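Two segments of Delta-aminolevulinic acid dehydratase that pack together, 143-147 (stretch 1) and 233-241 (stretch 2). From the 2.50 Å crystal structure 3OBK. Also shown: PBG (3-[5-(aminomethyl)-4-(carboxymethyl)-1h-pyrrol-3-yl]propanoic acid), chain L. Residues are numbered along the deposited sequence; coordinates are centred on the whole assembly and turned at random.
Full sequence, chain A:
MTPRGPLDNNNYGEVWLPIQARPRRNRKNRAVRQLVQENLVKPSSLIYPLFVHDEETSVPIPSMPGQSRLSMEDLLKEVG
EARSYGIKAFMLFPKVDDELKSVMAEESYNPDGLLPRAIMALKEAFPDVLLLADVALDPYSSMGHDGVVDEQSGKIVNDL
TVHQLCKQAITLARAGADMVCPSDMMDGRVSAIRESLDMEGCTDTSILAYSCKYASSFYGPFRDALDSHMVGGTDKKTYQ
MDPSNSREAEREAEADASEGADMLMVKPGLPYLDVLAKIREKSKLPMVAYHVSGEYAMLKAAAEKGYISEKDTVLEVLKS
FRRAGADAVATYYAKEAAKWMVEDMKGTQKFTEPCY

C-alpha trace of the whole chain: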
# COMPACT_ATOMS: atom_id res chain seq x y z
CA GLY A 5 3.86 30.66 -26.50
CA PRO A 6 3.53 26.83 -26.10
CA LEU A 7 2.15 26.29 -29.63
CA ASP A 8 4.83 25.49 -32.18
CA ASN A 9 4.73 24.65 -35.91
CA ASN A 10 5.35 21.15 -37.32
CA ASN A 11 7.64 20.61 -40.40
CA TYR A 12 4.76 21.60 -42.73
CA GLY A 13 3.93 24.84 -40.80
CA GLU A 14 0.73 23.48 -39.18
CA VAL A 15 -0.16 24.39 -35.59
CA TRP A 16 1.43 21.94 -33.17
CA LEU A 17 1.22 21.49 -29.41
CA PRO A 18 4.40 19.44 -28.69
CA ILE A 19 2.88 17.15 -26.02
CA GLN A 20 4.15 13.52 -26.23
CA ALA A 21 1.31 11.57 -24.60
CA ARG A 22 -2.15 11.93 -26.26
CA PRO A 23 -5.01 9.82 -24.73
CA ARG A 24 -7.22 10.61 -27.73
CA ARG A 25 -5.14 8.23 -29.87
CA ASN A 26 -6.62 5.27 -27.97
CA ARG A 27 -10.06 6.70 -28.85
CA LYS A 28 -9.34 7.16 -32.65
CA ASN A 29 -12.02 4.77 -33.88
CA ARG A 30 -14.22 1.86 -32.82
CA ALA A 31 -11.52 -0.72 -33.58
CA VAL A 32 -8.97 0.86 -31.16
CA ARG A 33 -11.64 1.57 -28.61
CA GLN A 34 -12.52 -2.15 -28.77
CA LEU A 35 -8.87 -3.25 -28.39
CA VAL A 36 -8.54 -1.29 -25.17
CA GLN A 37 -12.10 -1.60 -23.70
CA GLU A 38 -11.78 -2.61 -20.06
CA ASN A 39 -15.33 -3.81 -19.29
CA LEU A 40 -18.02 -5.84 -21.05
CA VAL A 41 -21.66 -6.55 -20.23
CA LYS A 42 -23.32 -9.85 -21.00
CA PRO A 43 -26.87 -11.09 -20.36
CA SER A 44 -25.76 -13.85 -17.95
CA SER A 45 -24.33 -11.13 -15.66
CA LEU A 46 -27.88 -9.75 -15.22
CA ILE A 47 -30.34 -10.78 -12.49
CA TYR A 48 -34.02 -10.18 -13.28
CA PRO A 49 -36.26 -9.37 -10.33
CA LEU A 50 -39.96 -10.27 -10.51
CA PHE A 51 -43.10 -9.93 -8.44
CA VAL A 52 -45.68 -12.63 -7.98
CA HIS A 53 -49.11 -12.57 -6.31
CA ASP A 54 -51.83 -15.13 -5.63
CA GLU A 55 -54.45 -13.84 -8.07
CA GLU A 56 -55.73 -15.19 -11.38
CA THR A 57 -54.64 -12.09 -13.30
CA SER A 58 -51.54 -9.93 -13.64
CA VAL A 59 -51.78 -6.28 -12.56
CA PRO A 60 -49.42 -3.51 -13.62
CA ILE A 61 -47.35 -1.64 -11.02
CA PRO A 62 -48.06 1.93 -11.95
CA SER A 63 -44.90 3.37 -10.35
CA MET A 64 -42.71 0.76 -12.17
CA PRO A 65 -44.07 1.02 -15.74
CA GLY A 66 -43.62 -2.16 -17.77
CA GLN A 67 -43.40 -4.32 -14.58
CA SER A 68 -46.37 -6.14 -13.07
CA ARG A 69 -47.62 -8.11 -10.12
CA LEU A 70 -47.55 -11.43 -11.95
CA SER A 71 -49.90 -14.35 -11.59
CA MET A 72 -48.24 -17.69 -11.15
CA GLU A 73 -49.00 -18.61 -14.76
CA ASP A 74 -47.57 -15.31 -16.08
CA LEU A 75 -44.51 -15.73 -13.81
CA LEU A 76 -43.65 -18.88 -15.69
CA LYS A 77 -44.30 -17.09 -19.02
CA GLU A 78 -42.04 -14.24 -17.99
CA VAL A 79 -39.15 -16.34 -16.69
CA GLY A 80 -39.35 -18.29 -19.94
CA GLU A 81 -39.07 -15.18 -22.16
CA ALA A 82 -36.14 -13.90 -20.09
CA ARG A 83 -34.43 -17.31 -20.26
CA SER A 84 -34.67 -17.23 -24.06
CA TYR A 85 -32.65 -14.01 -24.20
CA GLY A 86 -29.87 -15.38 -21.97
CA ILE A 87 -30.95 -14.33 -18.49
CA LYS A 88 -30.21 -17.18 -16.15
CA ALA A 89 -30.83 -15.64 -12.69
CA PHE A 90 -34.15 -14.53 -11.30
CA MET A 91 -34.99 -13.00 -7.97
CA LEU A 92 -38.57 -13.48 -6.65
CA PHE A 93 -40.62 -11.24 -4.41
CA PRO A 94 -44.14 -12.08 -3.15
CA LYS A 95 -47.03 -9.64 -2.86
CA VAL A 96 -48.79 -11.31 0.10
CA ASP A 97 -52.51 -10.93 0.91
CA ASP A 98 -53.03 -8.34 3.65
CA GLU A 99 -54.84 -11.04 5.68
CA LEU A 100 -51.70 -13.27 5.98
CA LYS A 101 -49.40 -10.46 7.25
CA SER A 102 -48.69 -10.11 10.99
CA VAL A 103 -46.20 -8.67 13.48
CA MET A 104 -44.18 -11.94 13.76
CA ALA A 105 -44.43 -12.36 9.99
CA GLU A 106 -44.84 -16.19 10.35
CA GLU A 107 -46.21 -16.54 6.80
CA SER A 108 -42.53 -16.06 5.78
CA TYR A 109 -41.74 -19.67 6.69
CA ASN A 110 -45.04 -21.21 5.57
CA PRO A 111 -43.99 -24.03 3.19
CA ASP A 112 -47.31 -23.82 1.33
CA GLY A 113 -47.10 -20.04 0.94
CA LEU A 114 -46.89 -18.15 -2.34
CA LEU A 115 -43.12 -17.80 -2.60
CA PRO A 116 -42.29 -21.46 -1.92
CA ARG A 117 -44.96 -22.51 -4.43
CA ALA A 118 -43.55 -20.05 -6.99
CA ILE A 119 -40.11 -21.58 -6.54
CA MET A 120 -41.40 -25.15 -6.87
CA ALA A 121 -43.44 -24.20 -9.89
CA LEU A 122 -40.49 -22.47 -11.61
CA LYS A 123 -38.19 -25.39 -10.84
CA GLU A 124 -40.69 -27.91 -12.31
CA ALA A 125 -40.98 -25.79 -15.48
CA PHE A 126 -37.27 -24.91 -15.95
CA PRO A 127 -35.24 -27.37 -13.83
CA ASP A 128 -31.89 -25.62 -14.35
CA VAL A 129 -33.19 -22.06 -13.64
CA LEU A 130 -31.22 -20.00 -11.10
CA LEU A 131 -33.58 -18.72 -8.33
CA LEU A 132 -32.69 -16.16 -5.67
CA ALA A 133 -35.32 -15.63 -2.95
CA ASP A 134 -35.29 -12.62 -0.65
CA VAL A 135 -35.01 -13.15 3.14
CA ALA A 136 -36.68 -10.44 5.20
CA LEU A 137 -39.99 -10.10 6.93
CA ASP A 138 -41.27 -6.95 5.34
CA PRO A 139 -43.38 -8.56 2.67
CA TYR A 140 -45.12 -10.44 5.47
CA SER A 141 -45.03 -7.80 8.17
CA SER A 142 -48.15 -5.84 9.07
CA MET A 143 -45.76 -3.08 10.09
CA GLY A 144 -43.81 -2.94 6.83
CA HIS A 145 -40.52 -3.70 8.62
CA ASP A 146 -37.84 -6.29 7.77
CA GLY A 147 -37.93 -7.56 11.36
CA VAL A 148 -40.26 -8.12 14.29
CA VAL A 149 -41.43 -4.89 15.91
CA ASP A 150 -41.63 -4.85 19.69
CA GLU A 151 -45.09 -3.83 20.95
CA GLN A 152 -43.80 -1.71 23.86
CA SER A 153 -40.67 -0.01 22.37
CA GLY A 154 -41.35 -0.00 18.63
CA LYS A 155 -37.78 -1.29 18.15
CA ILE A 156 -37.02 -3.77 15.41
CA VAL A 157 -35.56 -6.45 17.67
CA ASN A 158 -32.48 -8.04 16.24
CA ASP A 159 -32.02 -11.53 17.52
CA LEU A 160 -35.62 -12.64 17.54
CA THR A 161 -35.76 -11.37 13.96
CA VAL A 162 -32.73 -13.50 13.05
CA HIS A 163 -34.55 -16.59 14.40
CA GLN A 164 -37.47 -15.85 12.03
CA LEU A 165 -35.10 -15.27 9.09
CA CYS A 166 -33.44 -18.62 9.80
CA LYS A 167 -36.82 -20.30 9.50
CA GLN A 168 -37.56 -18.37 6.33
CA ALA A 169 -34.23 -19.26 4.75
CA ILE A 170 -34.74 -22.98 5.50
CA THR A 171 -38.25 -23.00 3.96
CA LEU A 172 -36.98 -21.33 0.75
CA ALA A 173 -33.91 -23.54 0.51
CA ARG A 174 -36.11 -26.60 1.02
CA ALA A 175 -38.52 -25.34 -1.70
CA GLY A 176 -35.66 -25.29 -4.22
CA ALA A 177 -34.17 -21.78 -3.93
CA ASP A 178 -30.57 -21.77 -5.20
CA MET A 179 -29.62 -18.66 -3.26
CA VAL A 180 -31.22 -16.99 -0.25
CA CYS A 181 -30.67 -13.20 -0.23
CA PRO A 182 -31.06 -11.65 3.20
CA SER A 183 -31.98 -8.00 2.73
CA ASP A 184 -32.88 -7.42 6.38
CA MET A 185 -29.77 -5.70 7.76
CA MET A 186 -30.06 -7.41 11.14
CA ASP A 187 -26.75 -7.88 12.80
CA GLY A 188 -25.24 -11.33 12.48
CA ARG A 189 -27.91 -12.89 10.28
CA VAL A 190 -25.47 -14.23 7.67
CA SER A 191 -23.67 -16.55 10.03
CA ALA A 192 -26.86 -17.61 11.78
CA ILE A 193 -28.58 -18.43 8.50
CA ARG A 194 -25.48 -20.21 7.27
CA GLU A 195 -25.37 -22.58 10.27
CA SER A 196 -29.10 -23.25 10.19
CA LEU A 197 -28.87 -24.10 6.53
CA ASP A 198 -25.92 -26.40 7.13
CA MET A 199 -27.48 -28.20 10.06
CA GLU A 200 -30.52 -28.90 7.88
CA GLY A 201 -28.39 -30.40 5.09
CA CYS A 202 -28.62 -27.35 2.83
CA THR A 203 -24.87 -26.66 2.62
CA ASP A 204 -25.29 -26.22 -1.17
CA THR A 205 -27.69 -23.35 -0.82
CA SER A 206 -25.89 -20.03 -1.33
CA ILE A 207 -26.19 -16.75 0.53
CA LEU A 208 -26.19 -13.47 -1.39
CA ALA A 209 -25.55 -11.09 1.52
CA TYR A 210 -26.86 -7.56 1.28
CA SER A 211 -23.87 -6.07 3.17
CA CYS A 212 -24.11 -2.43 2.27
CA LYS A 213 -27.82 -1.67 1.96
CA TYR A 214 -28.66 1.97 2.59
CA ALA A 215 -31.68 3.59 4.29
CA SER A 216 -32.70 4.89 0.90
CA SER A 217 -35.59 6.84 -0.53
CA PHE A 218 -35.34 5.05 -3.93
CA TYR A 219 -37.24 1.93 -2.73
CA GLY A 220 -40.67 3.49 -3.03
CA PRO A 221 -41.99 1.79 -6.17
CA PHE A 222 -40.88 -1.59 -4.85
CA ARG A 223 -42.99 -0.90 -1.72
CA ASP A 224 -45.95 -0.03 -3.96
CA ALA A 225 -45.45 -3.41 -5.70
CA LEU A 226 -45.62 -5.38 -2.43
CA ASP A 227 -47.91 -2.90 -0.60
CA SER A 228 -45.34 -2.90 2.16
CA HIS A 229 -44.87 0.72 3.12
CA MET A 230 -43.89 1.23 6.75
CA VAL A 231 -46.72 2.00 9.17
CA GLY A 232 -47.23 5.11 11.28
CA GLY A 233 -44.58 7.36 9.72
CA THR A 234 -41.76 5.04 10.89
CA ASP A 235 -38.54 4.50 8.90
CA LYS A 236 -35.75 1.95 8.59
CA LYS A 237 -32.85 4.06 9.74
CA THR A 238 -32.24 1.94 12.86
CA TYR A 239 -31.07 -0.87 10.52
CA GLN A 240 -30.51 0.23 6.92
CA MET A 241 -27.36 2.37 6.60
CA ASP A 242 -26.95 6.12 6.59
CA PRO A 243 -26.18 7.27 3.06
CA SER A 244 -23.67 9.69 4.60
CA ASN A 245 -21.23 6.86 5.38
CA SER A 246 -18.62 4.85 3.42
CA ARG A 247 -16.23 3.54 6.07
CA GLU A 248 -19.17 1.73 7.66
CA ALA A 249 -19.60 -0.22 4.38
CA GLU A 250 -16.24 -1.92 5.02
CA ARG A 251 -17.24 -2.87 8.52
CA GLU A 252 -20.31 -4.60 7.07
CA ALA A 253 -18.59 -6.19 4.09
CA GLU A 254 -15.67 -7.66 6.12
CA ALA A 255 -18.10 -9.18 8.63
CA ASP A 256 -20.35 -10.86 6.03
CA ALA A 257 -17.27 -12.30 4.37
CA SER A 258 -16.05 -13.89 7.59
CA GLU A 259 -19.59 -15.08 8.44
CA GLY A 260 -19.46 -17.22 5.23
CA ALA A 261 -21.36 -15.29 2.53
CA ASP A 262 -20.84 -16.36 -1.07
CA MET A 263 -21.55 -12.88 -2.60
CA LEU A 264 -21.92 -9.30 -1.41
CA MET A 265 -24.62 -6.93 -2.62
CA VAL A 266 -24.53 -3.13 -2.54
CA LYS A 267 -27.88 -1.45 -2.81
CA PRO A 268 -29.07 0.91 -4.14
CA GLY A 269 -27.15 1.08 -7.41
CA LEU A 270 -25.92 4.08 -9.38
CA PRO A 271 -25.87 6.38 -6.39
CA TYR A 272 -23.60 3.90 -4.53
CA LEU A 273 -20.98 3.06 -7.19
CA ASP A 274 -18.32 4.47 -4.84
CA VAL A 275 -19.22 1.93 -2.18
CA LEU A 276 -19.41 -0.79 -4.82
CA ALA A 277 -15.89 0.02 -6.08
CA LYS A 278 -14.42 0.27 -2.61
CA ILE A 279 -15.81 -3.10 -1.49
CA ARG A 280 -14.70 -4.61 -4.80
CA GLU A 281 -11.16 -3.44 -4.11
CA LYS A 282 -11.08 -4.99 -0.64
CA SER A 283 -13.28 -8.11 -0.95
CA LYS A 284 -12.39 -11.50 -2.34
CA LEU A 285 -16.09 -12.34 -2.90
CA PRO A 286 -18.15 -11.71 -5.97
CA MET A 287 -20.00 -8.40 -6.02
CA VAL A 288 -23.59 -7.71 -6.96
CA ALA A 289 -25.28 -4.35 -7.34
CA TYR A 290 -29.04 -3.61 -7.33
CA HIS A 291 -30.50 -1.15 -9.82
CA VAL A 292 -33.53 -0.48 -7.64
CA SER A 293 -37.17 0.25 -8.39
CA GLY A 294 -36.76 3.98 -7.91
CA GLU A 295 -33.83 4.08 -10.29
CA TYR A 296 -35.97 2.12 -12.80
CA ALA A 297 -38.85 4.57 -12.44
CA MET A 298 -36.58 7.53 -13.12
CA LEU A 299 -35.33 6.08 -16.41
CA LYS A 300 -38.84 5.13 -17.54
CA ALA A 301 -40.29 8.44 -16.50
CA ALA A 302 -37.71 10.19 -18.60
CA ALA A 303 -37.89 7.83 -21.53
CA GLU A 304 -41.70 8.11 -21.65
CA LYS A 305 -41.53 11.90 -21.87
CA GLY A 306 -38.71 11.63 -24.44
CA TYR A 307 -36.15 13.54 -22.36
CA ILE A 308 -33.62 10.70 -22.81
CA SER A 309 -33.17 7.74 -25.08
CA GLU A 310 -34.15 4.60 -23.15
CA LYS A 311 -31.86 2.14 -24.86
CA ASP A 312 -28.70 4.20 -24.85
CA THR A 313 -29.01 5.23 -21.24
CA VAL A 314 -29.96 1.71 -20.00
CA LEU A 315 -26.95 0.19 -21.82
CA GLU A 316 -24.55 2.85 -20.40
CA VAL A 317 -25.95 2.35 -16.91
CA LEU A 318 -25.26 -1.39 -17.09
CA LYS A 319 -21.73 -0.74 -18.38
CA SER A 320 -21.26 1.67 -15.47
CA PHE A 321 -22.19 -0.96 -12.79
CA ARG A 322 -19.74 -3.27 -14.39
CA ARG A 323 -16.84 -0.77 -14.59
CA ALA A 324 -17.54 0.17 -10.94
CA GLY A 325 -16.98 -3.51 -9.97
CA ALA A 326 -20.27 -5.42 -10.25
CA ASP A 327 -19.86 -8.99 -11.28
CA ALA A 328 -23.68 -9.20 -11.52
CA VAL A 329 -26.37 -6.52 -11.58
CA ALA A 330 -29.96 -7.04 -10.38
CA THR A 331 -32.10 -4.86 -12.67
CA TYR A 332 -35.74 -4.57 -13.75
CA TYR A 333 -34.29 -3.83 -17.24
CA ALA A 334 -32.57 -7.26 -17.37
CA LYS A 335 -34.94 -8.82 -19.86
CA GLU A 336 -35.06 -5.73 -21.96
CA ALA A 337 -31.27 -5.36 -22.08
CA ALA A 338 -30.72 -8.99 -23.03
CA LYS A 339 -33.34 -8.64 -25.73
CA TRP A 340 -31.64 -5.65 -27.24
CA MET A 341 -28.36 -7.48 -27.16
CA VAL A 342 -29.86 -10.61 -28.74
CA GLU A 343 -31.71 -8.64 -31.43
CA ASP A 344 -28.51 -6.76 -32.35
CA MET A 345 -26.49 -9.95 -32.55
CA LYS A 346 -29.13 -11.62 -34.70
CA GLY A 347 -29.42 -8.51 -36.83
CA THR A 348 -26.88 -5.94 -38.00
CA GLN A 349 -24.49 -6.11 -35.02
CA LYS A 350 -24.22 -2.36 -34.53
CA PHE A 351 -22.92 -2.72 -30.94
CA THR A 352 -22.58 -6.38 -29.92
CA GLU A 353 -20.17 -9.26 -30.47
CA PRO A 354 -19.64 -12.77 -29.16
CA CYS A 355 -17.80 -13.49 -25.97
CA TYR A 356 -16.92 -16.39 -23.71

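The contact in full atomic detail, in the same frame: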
# COMPACT_ATOMS: atom_id res chain seq x y z
N MET A 143 -46.38 -4.35 9.73
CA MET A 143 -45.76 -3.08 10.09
C MET A 143 -44.90 -2.55 8.96
O MET A 143 -44.42 -1.42 9.04
CB MET A 143 -44.89 -3.27 11.32
CG MET A 143 -45.65 -3.86 12.51
SD MET A 143 -46.59 -2.62 13.36
CE MET A 143 -48.24 -2.92 12.76
N GLY A 144 -44.71 -3.33 7.90
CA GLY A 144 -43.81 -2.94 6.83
C GLY A 144 -42.34 -2.83 7.24
O GLY A 144 -41.59 -2.05 6.67
N HIS A 145 -41.93 -3.62 8.24
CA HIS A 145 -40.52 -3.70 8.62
C HIS A 145 -39.91 -5.07 8.33
O HIS A 145 -40.61 -6.09 8.30
CB HIS A 145 -40.37 -3.33 10.08
CG HIS A 145 -40.53 -1.87 10.33
ND1 HIS A 145 -39.50 -0.98 10.16
CD2 HIS A 145 -41.62 -1.14 10.68
CE1 HIS A 145 -39.94 0.24 10.43
NE2 HIS A 145 -41.22 0.17 10.73
N ASP A 146 -38.59 -5.07 8.11
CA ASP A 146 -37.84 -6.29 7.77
C ASP A 146 -37.66 -7.21 8.97
O ASP A 146 -37.24 -8.33 8.82
CB ASP A 146 -36.45 -5.95 7.22
CG ASP A 146 -36.49 -5.09 5.96
OD1 ASP A 146 -37.40 -4.26 5.79
OD2 ASP A 146 -35.55 -5.20 5.16
N GLY A 147 -37.96 -6.73 10.17
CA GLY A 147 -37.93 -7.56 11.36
C GLY A 147 -39.17 -7.43 12.23
O GLY A 147 -40.11 -6.67 11.91
N GLY A 233 -45.69 6.42 9.93
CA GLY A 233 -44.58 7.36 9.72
C GLY A 233 -43.20 6.87 10.20
O GLY A 233 -42.27 7.67 10.29
N THR A 234 -43.06 5.57 10.48
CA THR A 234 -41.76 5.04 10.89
C THR A 234 -40.81 4.92 9.70
O THR A 234 -41.22 5.07 8.55
CB THR A 234 -41.91 3.67 11.58
OG1 THR A 234 -42.50 2.71 10.69
CG2 THR A 234 -42.74 3.81 12.87
N ASP A 235 -39.52 4.69 9.97
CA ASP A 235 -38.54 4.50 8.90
C ASP A 235 -37.58 3.37 9.25
O ASP A 235 -37.72 2.74 10.28
CB ASP A 235 -37.80 5.80 8.60
CG ASP A 235 -36.95 6.26 9.76
OD1 ASP A 235 -36.27 5.44 10.39
OD2 ASP A 235 -36.94 7.47 10.04
N LYS A 236 -36.62 3.10 8.39
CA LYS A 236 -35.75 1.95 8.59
C LYS A 236 -34.33 2.35 8.96
O LYS A 236 -33.39 1.60 8.79
CB LYS A 236 -35.76 1.04 7.34
CG LYS A 236 -37.15 0.65 6.86
CD LYS A 236 -37.08 -0.48 5.85
CE LYS A 236 -38.44 -1.10 5.49
NZ LYS A 236 -38.30 -2.20 4.47
N LYS A 237 -34.18 3.52 9.52
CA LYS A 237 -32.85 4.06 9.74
C LYS A 237 -32.12 3.42 10.91
O LYS A 237 -30.91 3.56 11.01
CB LYS A 237 -32.93 5.57 9.92
CG LYS A 237 -33.40 6.27 8.69
CD LYS A 237 -33.49 7.76 8.92
CE LYS A 237 -34.15 8.46 7.71
NZ LYS A 237 -34.14 9.89 7.98
N THR A 238 -32.84 2.71 11.78
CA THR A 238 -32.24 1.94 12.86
C THR A 238 -31.63 0.61 12.38
O THR A 238 -31.13 -0.17 13.20
CB THR A 238 -33.28 1.65 14.00
OG1 THR A 238 -34.46 1.03 13.44
CG2 THR A 238 -33.67 2.93 14.73
N TYR A 239 -31.68 0.32 11.07
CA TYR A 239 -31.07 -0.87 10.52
C TYR A 239 -30.46 -0.75 9.12
O TYR A 239 -29.34 -1.22 8.91
CB TYR A 239 -32.00 -2.10 10.59
CG TYR A 239 -33.39 -2.06 10.00
CD1 TYR A 239 -34.48 -1.61 10.74
CD2 TYR A 239 -33.65 -2.58 8.75
CE1 TYR A 239 -35.78 -1.62 10.23
CE2 TYR A 239 -34.97 -2.61 8.23
CZ TYR A 239 -36.03 -2.12 8.99
OH TYR A 239 -37.33 -2.15 8.51
N GLN A 240 -31.17 -0.16 8.16
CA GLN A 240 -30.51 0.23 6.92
C GLN A 240 -29.50 1.35 7.22
O GLN A 240 -29.63 2.07 8.20
CB GLN A 240 -31.51 0.60 5.86
CG GLN A 240 -32.40 -0.61 5.44
CD GLN A 240 -33.55 -0.23 4.49
OE1 GLN A 240 -33.78 0.94 4.17
NE2 GLN A 240 -34.30 -1.25 4.06
N MET A 241 -28.49 1.47 6.38
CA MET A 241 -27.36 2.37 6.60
C MET A 241 -27.61 3.82 6.21
O MET A 241 -28.34 4.13 5.27
CB MET A 241 -26.14 1.86 5.81
CG MET A 241 -25.55 0.58 6.38
SD MET A 241 -24.17 -0.10 5.46
CE MET A 241 -23.25 1.41 5.18
CHA PBG L . -37.05 -5.83 1.50
C1A PBG L . -36.61 -5.35 0.15
C2A PBG L . -36.70 -4.05 -0.32
C3A PBG L . -36.17 -4.07 -1.60
C4A PBG L . -35.70 -5.35 -1.83
NA PBG L . -36.00 -6.11 -0.76
C5A PBG L . -37.40 -2.86 0.30
C6A PBG L . -36.79 -2.29 1.51
O1A PBG L . -35.98 -3.03 2.14
O2A PBG L . -37.14 -1.17 1.92
C7A PBG L . -36.13 -2.92 -2.53
C8A PBG L . -35.81 -3.22 -3.95
C9A PBG L . -36.05 -2.17 -4.95
O3A PBG L . -36.19 -2.53 -6.12
O4A PBG L . -36.41 -1.02 -4.67
N1 PBG L . -36.05 -6.30 2.40
O HOH W 1 -41.03 -1.76 3.96
O HOH W 2 -33.32 -3.80 5.03

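How is the ring of His 145 satisfied? Both of its nitrogens find partners in stretch 2. NE2 donates to Thr 234 OG1 at 2.8 Å, so NE2 carries a proton, while His 145 ND1 lies 3.0 Å from Tyr 239 OH in a hydrogen bond that either atom could donate. Both partners sit at the ring edge, near its plane, where the nitrogen lone pairs and N-H bonds point. The carbonyl of Asp 235 also approaches that edge, with its O 3.3 Å from His 145 CE1.

What else does the Tyr 239 hydroxyl do? It accepts from the backbone as well: Asp 146 N donates to Tyr 239 OH at 3.2 Å, with a nearly straight angle of 170°. One hydroxyl thus ties together the ring of His 145 and the amide of the next residue.

Where does the charge of Lys 236 go? Its CA-to-CB bond points sideways, but the extended chain, t from chi2 through chi4, brings the ammonium to Asp 146. Lys 236 NZ and Asp 146 OD1 form a salt bridge at 2.6 Å. Water 1 extends the link, accepting from Lys 236 NZ and donating to Gly 144 O, each at 2.8 Å.

What satisfies the other carboxylate oxygen of Asp 146? Water 2 donates to Asp 146 OD2 at 2.6 Å and accepts from Gln 240 NE2 at 2.9 Å, bridging side chains that are otherwise 4.3 Å apart at these two atoms. The ligand adds a second donor, PBG N1, 3.0 Å from Asp 146 OD2. Lys 236 NZ in turn makes a weak hydrogen bond to PBG O2A, also 3.0 Å, so the salt-bridged pair contacts both an amine and a carboxylate of PBG.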